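Local structure of WbbM protein (6U4B) at residues A[310-315]-A[405-410]; A[557-562]-A[573-578]; A[303-308]-A[336-341]; A[316-321]-A[581-586]. The protein acts as a bifunctional glycosyltransferase, an O-antigen polymerase of Klebsiella pneumoniae that assembles as a trimer and carries a magnesium-binding glycosyltransferase family 8 domain. All blocks are in the same frame, centred on the assembly; numbering follows the deposited sequence.

Interaction 1 (A[310-315]-A[405-410]); sequences DNYAIS and IDSDTV. With MG (magnesium ion), chain C.
Ser-315 and Tyr-312, at the start of helix 313-325, back the DxD motif of the glycosyltransferase family 8 domain, in which Ser-407 separates the two magnesium-binding aspartates. Ser-315 OG, turned opposite its own backbone N (chi1 175°), points at the carbonyl O of Ser-407 and donates to it; the modelled 2.4 Å is unusually short, so the exact length is doubtful. A water bridges the two backbones, donating to Ser-315 O and, at 2.7 Å, to Thr-409 O. Tyr-312, the N-cap residue, presents its ring edge instead, CD1 lying 3.4 Å from Ser-407 OG. On the metal side, Asp-408 holds the magnesium ion with both carboxylate oxygens, OD1 at 2.5 Å and OD2 at 2.7 Å, while Asp-406 uses OD2 alone, at 2.1 Å; His-560 is the third protein ligand. Thr-409 OG1 ties the motif together by donating to Asp-406 O (2.8 Å), while Asp-406 OD1 forms a salt bridge with Arg-389. The Ser-407 side chain packs on Ile-306 and Phe-308 of strand 302-309, Trp-568 meets the Tyr-312 ring edge-to-face, and strand 409-411 runs on beside strand 558-560.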
# COMPACT_ATOMS: atom_id res chain seq x y z
N ASP A 310 -11.14 14.08 -18.85
CA ASP A 310 -11.52 13.36 -17.64
C ASP A 310 -11.46 11.85 -17.84
O ASP A 310 -11.09 11.11 -16.92
CB ASP A 310 -12.91 13.80 -17.18
CG ASP A 310 -13.26 13.27 -15.81
OD1 ASP A 310 -14.10 12.35 -15.72
OD2 ASP A 310 -12.68 13.76 -14.82
N ASN A 311 -11.80 11.37 -19.03
CA ASN A 311 -11.80 9.93 -19.28
C ASN A 311 -10.40 9.33 -19.27
O ASN A 311 -10.26 8.12 -19.11
CB ASN A 311 -12.50 9.61 -20.60
CG ASN A 311 -14.00 9.41 -20.42
OD1 ASN A 311 -14.44 8.81 -19.44
ND2 ASN A 311 -14.78 9.91 -21.37
N TYR A 312 -9.36 10.15 -19.44
CA TYR A 312 -7.98 9.69 -19.33
C TYR A 312 -7.31 10.15 -18.04
O TYR A 312 -6.09 10.07 -17.91
CB TYR A 312 -7.16 10.13 -20.54
CG TYR A 312 -7.11 9.10 -21.65
CD1 TYR A 312 -6.02 9.02 -22.50
CD2 TYR A 312 -8.15 8.20 -21.84
CE1 TYR A 312 -5.96 8.08 -23.51
CE2 TYR A 312 -8.11 7.26 -22.85
CZ TYR A 312 -7.01 7.20 -23.68
OH TYR A 312 -6.96 6.26 -24.69
N ALA A 313 -8.10 10.64 -17.08
CA ALA A 313 -7.53 11.06 -15.80
C ALA A 313 -6.91 9.89 -15.04
O ALA A 313 -5.91 10.07 -14.34
CB ALA A 313 -8.60 11.74 -14.94
N ILE A 314 -7.48 8.69 -15.17
CA ILE A 314 -6.90 7.51 -14.54
C ILE A 314 -5.51 7.25 -15.09
O ILE A 314 -4.56 6.98 -14.35
CB ILE A 314 -7.82 6.29 -14.72
CG1 ILE A 314 -9.17 6.54 -14.02
CG2 ILE A 314 -7.16 5.04 -14.18
CD1 ILE A 314 -10.10 5.35 -14.08
N SER A 315 -5.37 7.32 -16.42
CA SER A 315 -4.07 7.15 -17.04
C SER A 315 -3.09 8.23 -16.59
O SER A 315 -1.91 7.95 -16.34
CB SER A 315 -4.21 7.15 -18.56
OG SER A 315 -2.94 7.09 -19.17
N ILE A 405 4.92 14.60 -22.47
CA ILE A 405 4.77 13.15 -22.48
C ILE A 405 3.29 12.81 -22.62
O ILE A 405 2.44 13.45 -21.99
CB ILE A 405 5.41 12.51 -21.23
CG1 ILE A 405 5.30 10.98 -21.28
CG2 ILE A 405 4.79 13.07 -19.95
CD1 ILE A 405 6.09 10.29 -20.18
N ASP A 406 2.99 11.82 -23.45
CA ASP A 406 1.63 11.33 -23.60
C ASP A 406 1.07 10.86 -22.26
O ASP A 406 1.81 10.39 -21.38
CB ASP A 406 1.58 10.18 -24.60
CG ASP A 406 1.28 10.64 -26.01
OD1 ASP A 406 1.30 11.87 -26.27
OD2 ASP A 406 1.01 9.77 -26.87
N SER A 407 -0.25 10.97 -22.10
CA SER A 407 -0.88 10.58 -20.85
C SER A 407 -1.01 9.07 -20.70
O SER A 407 -1.11 8.58 -19.57
CB SER A 407 -2.27 11.22 -20.74
OG SER A 407 -3.18 10.64 -21.64
N ASP A 408 -1.01 8.32 -21.80
CA ASP A 408 -1.12 6.86 -21.73
C ASP A 408 0.24 6.19 -21.60
O ASP A 408 0.58 5.25 -22.32
CB ASP A 408 -1.88 6.34 -22.94
CG ASP A 408 -1.25 6.76 -24.25
OD1 ASP A 408 -0.37 7.65 -24.24
OD2 ASP A 408 -1.64 6.21 -25.31
N THR A 409 1.05 6.70 -20.67
CA THR A 409 2.39 6.19 -20.43
C THR A 409 2.63 6.02 -18.94
O THR A 409 1.88 6.55 -18.11
CB THR A 409 3.47 7.14 -21.00
OG1 THR A 409 3.43 8.38 -20.28
CG2 THR A 409 3.23 7.41 -22.49
N VAL A 410 3.68 5.27 -18.61
CA VAL A 410 4.29 5.30 -17.29
C VAL A 410 5.80 5.34 -17.49
O VAL A 410 6.32 4.71 -18.42
CB VAL A 410 3.89 4.09 -16.41
CG1 VAL A 410 2.40 4.10 -16.09
CG2 VAL A 410 4.29 2.77 -17.06
MG MG C . 0.07 7.86 -26.67
O HOH W 1 -0.54 5.44 -17.60

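Interaction 2 (A[557-562]-A[573-578]); sequences KMIHYA and VDFYDD. With MG (magnesium ion), chain C.
Ile-559 lies against the aromatic ring of Phe-575. Its CG1 sits over one face of that ring, offset toward the rim, while CD1 reaches Phe-575 CD1 at 3.5 Å and also touches Asp-578 CG at 3.6 Å. The other branch, CG2, packs on Phe-575 CB at 3.8 Å and at the same time covers part of one face of the Tyr-561 ring, so Ile-559 fills the angle between the two aromatic residues. His-560 faces the other way, toward the metal: its NE2 is 2.1 Å from the magnesium ion, the third protein ligand beside the DxD aspartates Asp-406 and Asp-408, as expected of a GT-A type, metal-dependent glycosyltransferase. Asn-526 holds ND1 by a hydrogen bond, and Ala-562 CB lies over the centre of the imidazole ring, which should limit its rotation. Tyr-561, at the centre of an inverse gamma turn, swings its phenol back across the contact (chi1 -58°). Its OH donates to Phe-575 O at 2.7 Å, the donor tilted 26° from the carbonyl plane, and the acceptor lies in the plane of the phenol ring. The same carbonyl takes a second, weak bond from Asp-578 N at 3.2 Å. Phe-575 is the third residue of a type II turn (phi 61°) that leads into helix 576-583. Asp-578 brings CB to 3.7 Å from Tyr-561 OH, while its OD1 forms a salt bridge with Lys-412.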
# COMPACT_ATOMS: atom_id res chain seq x y z
N LYS A 557 12.69 2.91 -20.27
CA LYS A 557 12.65 4.10 -19.43
C LYS A 557 11.30 4.79 -19.45
O LYS A 557 10.96 5.51 -18.50
CB LYS A 557 13.76 5.08 -19.83
CG LYS A 557 15.15 4.52 -19.57
CD LYS A 557 16.24 5.56 -19.73
CE LYS A 557 17.58 5.00 -19.28
NZ LYS A 557 18.72 5.90 -19.61
N MET A 558 10.51 4.57 -20.51
CA MET A 558 9.11 4.98 -20.54
C MET A 558 8.35 3.94 -21.35
O MET A 558 8.79 3.54 -22.42
CB MET A 558 8.94 6.38 -21.15
CG MET A 558 7.49 6.83 -21.27
SD MET A 558 6.66 6.29 -22.79
CE MET A 558 7.00 7.67 -23.89
N ILE A 559 7.20 3.52 -20.82
CA ILE A 559 6.35 2.53 -21.46
C ILE A 559 5.15 3.26 -22.04
O ILE A 559 4.45 3.99 -21.33
CB ILE A 559 5.91 1.45 -20.47
CG1 ILE A 559 7.13 0.70 -19.93
CG2 ILE A 559 4.93 0.49 -21.12
CD1 ILE A 559 6.86 -0.12 -18.69
N HIS A 560 4.91 3.09 -23.34
CA HIS A 560 3.85 3.78 -24.05
C HIS A 560 2.74 2.79 -24.35
O HIS A 560 2.91 1.88 -25.17
CB HIS A 560 4.38 4.42 -25.33
CG HIS A 560 3.47 5.46 -25.91
ND1 HIS A 560 3.82 6.23 -27.00
CD2 HIS A 560 2.23 5.85 -25.55
CE1 HIS A 560 2.83 7.06 -27.28
NE2 HIS A 560 1.85 6.85 -26.42
N TYR A 561 1.59 2.97 -23.70
CA TYR A 561 0.44 2.10 -23.95
C TYR A 561 -0.37 2.61 -25.14
O TYR A 561 -1.60 2.72 -25.06
CB TYR A 561 -0.43 1.98 -22.71
CG TYR A 561 0.32 1.45 -21.52
CD1 TYR A 561 0.87 2.31 -20.59
CD2 TYR A 561 0.52 0.08 -21.36
CE1 TYR A 561 1.58 1.83 -19.50
CE2 TYR A 561 1.23 -0.41 -20.27
CZ TYR A 561 1.75 0.47 -19.35
OH TYR A 561 2.45 -0.01 -18.27
N ALA A 562 0.31 2.92 -26.24
CA ALA A 562 -0.37 3.41 -27.42
C ALA A 562 -1.17 2.30 -28.08
O ALA A 562 -0.68 1.18 -28.25
CB ALA A 562 0.63 4.01 -28.41
N VAL A 573 -2.28 -7.66 -21.07
CA VAL A 573 -1.50 -6.68 -21.82
C VAL A 573 -0.06 -6.74 -21.31
O VAL A 573 0.19 -7.01 -20.14
CB VAL A 573 -2.13 -5.27 -21.66
CG1 VAL A 573 -1.08 -4.18 -21.63
CG2 VAL A 573 -3.13 -4.99 -22.78
N ASP A 574 0.89 -6.51 -22.22
CA ASP A 574 2.29 -6.43 -21.83
C ASP A 574 2.54 -5.18 -20.99
O ASP A 574 1.95 -4.13 -21.24
CB ASP A 574 3.20 -6.43 -23.05
CG ASP A 574 3.39 -7.82 -23.65
OD1 ASP A 574 3.28 -8.81 -22.90
OD2 ASP A 574 3.66 -7.91 -24.87
N PHE A 575 3.45 -5.30 -20.02
CA PHE A 575 3.76 -4.22 -19.08
C PHE A 575 2.53 -3.81 -18.26
O PHE A 575 2.43 -2.67 -17.80
CB PHE A 575 4.35 -3.00 -19.79
CG PHE A 575 5.61 -3.29 -20.56
CD1 PHE A 575 6.82 -3.45 -19.89
CD2 PHE A 575 5.59 -3.40 -21.94
CE1 PHE A 575 7.98 -3.71 -20.59
CE2 PHE A 575 6.75 -3.67 -22.64
CZ PHE A 575 7.94 -3.82 -21.97
N TYR A 576 1.59 -4.74 -18.09
CA TYR A 576 0.37 -4.44 -17.34
C TYR A 576 0.67 -4.20 -15.87
O TYR A 576 0.05 -3.35 -15.23
CB TYR A 576 -0.64 -5.57 -17.52
CG TYR A 576 -1.80 -5.51 -16.55
CD1 TYR A 576 -2.71 -4.46 -16.59
CD2 TYR A 576 -1.99 -6.52 -15.61
CE1 TYR A 576 -3.77 -4.41 -15.71
CE2 TYR A 576 -3.05 -6.48 -14.73
CZ TYR A 576 -3.94 -5.42 -14.79
OH TYR A 576 -5.00 -5.38 -13.91
N ASP A 577 1.62 -4.96 -15.31
CA ASP A 577 1.99 -4.76 -13.91
C ASP A 577 2.62 -3.40 -13.68
O ASP A 577 2.47 -2.82 -12.60
CB ASP A 577 2.95 -5.87 -13.46
CG ASP A 577 2.31 -7.25 -13.52
OD1 ASP A 577 1.07 -7.35 -13.53
OD2 ASP A 577 3.07 -8.24 -13.56
N ASP A 578 3.33 -2.86 -14.69
CA ASP A 578 3.94 -1.55 -14.56
C ASP A 578 2.90 -0.45 -14.41
O ASP A 578 3.15 0.57 -13.76
CB ASP A 578 4.82 -1.26 -15.77
CG ASP A 578 5.94 -2.27 -15.93
OD1 ASP A 578 6.99 -2.10 -15.29
OD2 ASP A 578 5.74 -3.25 -16.67
MG MG C . 0.07 7.86 -26.67

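Interaction 3 (A[303-308]-A[336-341]); sequences PVVISF and VVLENK
Val-304 O accepts from Val-336 N at 2.9 Å, the first of five backbone hydrogen bonds between two parallel strands whose axes diverge by only 14°. Val-336 O is then taken by Ile-306 N (3.1 Å), and Ile-306 O by Leu-338 N, the shortest of the series at 2.7 Å. Leu-338 O receives a weak, bent bond from Phe-308 N (3.4 Å) and is supplemented by a water, 3.2 Å away, which also bonds to Ser-307 OG. Phe-308 O closes the series by accepting from Asn-340 N at 3.2 Å. These strands are the two arms of a beta-alpha-beta crossover, connected through helix 313-325, in the Rossmann-like part of the family 8 domain. The alternate residues bond outward: Val-305 with Val-403 and Ile-405 of strand 402-405, Val-337 with Arg-363 of strand 360-366. On the helix-covered face, Phe-308 has CG between its own N and carbonyl carbon (chi1 53°), which brings one face of the ring against Val-337; CG1 of that valine makes a CH-pi contact, 3.9 Å from the Phe-308 ring centroid. Ile-306 CG2 meets the same ring at its edge. On the opposite face, Val-305 CG1 packs on Leu-338 CD1 (3.9 Å). The polar groups at the C-terminal end of strand 333-340 find partners outside: Glu-339 OE1 bonds to Asn-59, its OE2 to Val-342 N, and Asn-340 OD1 to Asn-368.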
# COMPACT_ATOMS: atom_id res chain seq x y z
N PRO A 303 10.35 20.69 -15.98
CA PRO A 303 8.98 20.99 -16.42
C PRO A 303 8.42 19.84 -17.24
O PRO A 303 8.98 19.47 -18.27
CB PRO A 303 9.14 22.26 -17.26
CG PRO A 303 10.55 22.75 -16.99
CD PRO A 303 11.34 21.52 -16.68
N VAL A 304 7.30 19.28 -16.77
CA VAL A 304 6.65 18.15 -17.42
C VAL A 304 5.24 18.56 -17.80
O VAL A 304 4.48 19.03 -16.95
CB VAL A 304 6.64 16.91 -16.50
CG1 VAL A 304 5.93 15.75 -17.18
CG2 VAL A 304 8.06 16.52 -16.11
N VAL A 305 4.89 18.37 -19.07
CA VAL A 305 3.60 18.81 -19.59
C VAL A 305 2.82 17.58 -20.05
O VAL A 305 3.33 16.77 -20.84
CB VAL A 305 3.78 19.81 -20.74
CG1 VAL A 305 2.42 20.19 -21.32
CG2 VAL A 305 4.50 21.04 -20.24
N ILE A 306 1.60 17.45 -19.55
CA ILE A 306 0.71 16.35 -19.87
C ILE A 306 -0.64 16.94 -20.29
O ILE A 306 -1.03 18.02 -19.84
CB ILE A 306 0.53 15.38 -18.68
CG1 ILE A 306 1.87 15.14 -17.99
CG2 ILE A 306 -0.07 14.07 -19.15
CD1 ILE A 306 1.74 14.46 -16.64
N SER A 307 -1.35 16.22 -21.15
CA SER A 307 -2.64 16.67 -21.64
C SER A 307 -3.61 15.49 -21.65
O SER A 307 -3.31 14.45 -22.23
CB SER A 307 -2.52 17.27 -23.04
OG SER A 307 -3.79 17.57 -23.59
N PHE A 308 -4.77 15.67 -21.01
CA PHE A 308 -5.80 14.64 -21.05
C PHE A 308 -7.13 15.25 -20.62
O PHE A 308 -7.19 16.32 -20.01
CB PHE A 308 -5.45 13.43 -20.18
CG PHE A 308 -5.10 13.77 -18.75
CD1 PHE A 308 -3.77 13.88 -18.36
CD2 PHE A 308 -6.09 13.97 -17.80
CE1 PHE A 308 -3.44 14.18 -17.05
CE2 PHE A 308 -5.76 14.27 -16.49
CZ PHE A 308 -4.44 14.38 -16.11
N VAL A 336 2.57 20.34 -15.26
CA VAL A 336 1.41 21.12 -15.68
C VAL A 336 0.54 20.23 -16.55
O VAL A 336 1.01 19.70 -17.57
CB VAL A 336 1.81 22.39 -16.43
CG1 VAL A 336 0.57 23.10 -16.97
CG2 VAL A 336 2.60 23.32 -15.53
N VAL A 337 -0.73 20.08 -16.17
CA VAL A 337 -1.69 19.29 -16.93
C VAL A 337 -2.57 20.23 -17.74
O VAL A 337 -3.28 21.07 -17.17
CB VAL A 337 -2.53 18.39 -16.02
CG1 VAL A 337 -3.71 17.81 -16.79
CG2 VAL A 337 -1.68 17.28 -15.42
N LEU A 338 -2.51 20.11 -19.06
CA LEU A 338 -3.44 20.81 -19.94
C LEU A 338 -4.74 20.01 -19.95
O LEU A 338 -4.89 19.05 -20.70
CB LEU A 338 -2.87 20.94 -21.35
CG LEU A 338 -1.44 21.48 -21.41
CD1 LEU A 338 -0.93 21.53 -22.85
CD2 LEU A 338 -1.37 22.85 -20.76
N GLU A 339 -5.68 20.41 -19.10
CA GLU A 339 -6.86 19.60 -18.82
C GLU A 339 -8.03 20.03 -19.71
O GLU A 339 -8.23 21.22 -19.96
CB GLU A 339 -7.26 19.69 -17.35
CG GLU A 339 -7.54 21.10 -16.83
CD GLU A 339 -9.01 21.49 -16.94
OE1 GLU A 339 -9.30 22.70 -16.96
OE2 GLU A 339 -9.86 20.58 -17.00
N ASN A 340 -8.79 19.05 -20.17
CA ASN A 340 -9.99 19.26 -20.98
C ASN A 340 -11.18 18.75 -20.16
O ASN A 340 -11.60 17.60 -20.30
CB ASN A 340 -9.88 18.55 -22.33
CG ASN A 340 -11.13 18.69 -23.17
OD1 ASN A 340 -11.96 19.58 -22.95
ND2 ASN A 340 -11.29 17.80 -24.15
N LYS A 341 -11.71 19.63 -19.31
CA LYS A 341 -12.90 19.34 -18.50
C LYS A 341 -12.69 18.10 -17.63
O LYS A 341 -13.57 17.24 -17.51
CB LYS A 341 -14.14 19.20 -19.38
CG LYS A 341 -14.50 20.49 -20.12
CD LYS A 341 -15.65 20.28 -21.08
CE LYS A 341 -15.88 21.52 -21.93
NZ LYS A 341 -16.34 22.69 -21.13
O HOH W 2 -6.51 17.83 -23.12

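Interaction 4 (A[316-321]-A[581-586]); sequences GGALIN and ENIANT
The backbones of Ala-318, within helix 313-325, and Asn-582, in the last turn of helix 576-583, approach to 4.9 Å between CA atoms, just before a type II turn carries the second chain from Ile-583 to Thr-586. The small Ala-318 and Gly-317 are consistent with this close approach. Asn-582 CB rests on Ala-318 O at 3.4 Å, and the CD1 tip of Ile-583 lies 3.8 Å from Ala-318 CB, over the side of the helix where Gly-317 has no side chain. The polar link is Asn-321, whose ND2 donates to Asn-582 O at 2.9 Å. That bond is nearly straight (167° at the hydrogen) and in the amide plane of the asparagine, although the donor stands 26° from the plane of the carbonyl. It thus satisfies a carbonyl at the C-terminal end of a helix. Approaching ND2 from the opposite direction, Thr-586 brings CG2 to 3.5 Å. The threonine is itself fixed by the turn: with chi1 at 70°, its OG1 donates to Ile-583 O at 2.6 Å and also caps Trp-588 N through a weak bond, leading into helix 589-596. At the exposed tip of the turn, Asn-585 OD1 shares a second magnesium ion with Asn-585 of each of the two neighbouring subunits, placing this corner at the centre of the trimer. Leu-319 packs on strand 409-411, Asn-582 touches Val-410 of the same strand, and Ile-583 also touches Ile-314 of helix 313-325 and Ile-592 of helix 589-596.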
# COMPACT_ATOMS: atom_id res chain seq x y z
N GLY A 316 -3.56 9.47 -16.49
CA GLY A 316 -2.70 10.55 -16.03
C GLY A 316 -2.27 10.38 -14.59
O GLY A 316 -1.15 10.76 -14.23
N GLY A 317 -3.14 9.83 -13.74
CA GLY A 317 -2.76 9.57 -12.37
C GLY A 317 -1.63 8.56 -12.26
O GLY A 317 -0.67 8.76 -11.50
N ALA A 318 -1.73 7.46 -13.01
CA ALA A 318 -0.67 6.46 -13.02
C ALA A 318 0.64 7.06 -13.52
O ALA A 318 1.71 6.80 -12.95
CB ALA A 318 -1.08 5.27 -13.87
N LEU A 319 0.58 7.86 -14.58
CA LEU A 319 1.78 8.50 -15.11
C LEU A 319 2.41 9.42 -14.07
O LEU A 319 3.61 9.31 -13.78
CB LEU A 319 1.43 9.29 -16.38
CG LEU A 319 2.54 10.18 -16.94
CD1 LEU A 319 3.79 9.38 -17.28
CD2 LEU A 319 2.03 10.95 -18.16
N ILE A 320 1.62 10.33 -13.50
CA ILE A 320 2.15 11.27 -12.52
C ILE A 320 2.72 10.53 -11.32
O ILE A 320 3.78 10.88 -10.79
CB ILE A 320 1.07 12.28 -12.10
CG1 ILE A 320 0.80 13.27 -13.25
CG2 ILE A 320 1.47 13.02 -10.83
CD1 ILE A 320 -0.41 14.15 -13.03
N ASN A 321 2.04 9.47 -10.88
CA ASN A 321 2.57 8.66 -9.79
C ASN A 321 3.89 8.01 -10.19
O ASN A 321 4.82 7.93 -9.37
CB ASN A 321 1.55 7.61 -9.36
CG ASN A 321 1.42 7.52 -7.85
OD1 ASN A 321 1.83 8.43 -7.13
ND2 ASN A 321 0.84 6.43 -7.37
N GLU A 581 1.07 -1.08 -10.79
CA GLU A 581 2.00 -0.65 -9.75
C GLU A 581 1.80 0.82 -9.39
O GLU A 581 1.90 1.20 -8.22
CB GLU A 581 3.43 -0.90 -10.22
CG GLU A 581 4.52 -0.45 -9.27
CD GLU A 581 5.88 -0.43 -9.94
OE1 GLU A 581 6.59 0.59 -9.86
OE2 GLU A 581 6.25 -1.45 -10.58
N ASN A 582 1.51 1.66 -10.38
CA ASN A 582 1.38 3.09 -10.16
C ASN A 582 -0.05 3.53 -9.89
O ASN A 582 -0.26 4.66 -9.42
CB ASN A 582 1.94 3.86 -11.36
CG ASN A 582 3.43 3.69 -11.51
OD1 ASN A 582 4.20 4.17 -10.68
ND2 ASN A 582 3.85 3.00 -12.57
N ILE A 583 -1.04 2.69 -10.15
CA ILE A 583 -2.43 3.01 -9.83
C ILE A 583 -2.88 2.38 -8.52
O ILE A 583 -3.91 2.80 -7.97
CB ILE A 583 -3.37 2.60 -10.98
CG1 ILE A 583 -4.52 3.61 -11.11
CG2 ILE A 583 -3.91 1.19 -10.77
CD1 ILE A 583 -4.06 5.00 -11.48
N ALA A 584 -2.14 1.40 -8.00
CA ALA A 584 -2.45 0.85 -6.69
C ALA A 584 -2.22 1.89 -5.61
O ALA A 584 -1.32 2.73 -5.71
CB ALA A 584 -1.60 -0.40 -6.43
N ASN A 585 -3.05 1.84 -4.57
CA ASN A 585 -2.99 2.78 -3.44
C ASN A 585 -3.25 4.21 -3.89
O ASN A 585 -2.68 5.16 -3.35
CB ASN A 585 -1.65 2.67 -2.70
CG ASN A 585 -1.34 1.25 -2.27
OD1 ASN A 585 -1.99 0.70 -1.38
ND2 ASN A 585 -0.34 0.65 -2.90
N THR A 586 -4.11 4.38 -4.90
CA THR A 586 -4.64 5.69 -5.29
C THR A 586 -6.16 5.59 -5.24
O THR A 586 -6.68 4.48 -5.12
CB THR A 586 -4.14 6.11 -6.68
OG1 THR A 586 -4.76 5.28 -7.68
CG2 THR A 586 -2.63 5.98 -6.78

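Overall arrangement
Interactions 1, 3 and 4 gather around helix 313-325 in the C-terminal half of the chain. Interaction 3 joins the strands before and after this helix, interaction 1 sets its N-terminus against the metal-binding motif, and interaction 4 packs its middle against helix 576-583; interaction 1 lies about 10 Å from each of the other two, centre to centre. Its segments alternate along the chain with those of both. Interaction 2, whose two segments fall between those of interaction 4, is joined to interaction 1 by the pairing of strands 409-411 and 558-560 and by the shared magnesium ion, and continues into helix 576-583. This puts the metal site and the intersubunit Asn-585 site on one continuous C-terminal framework.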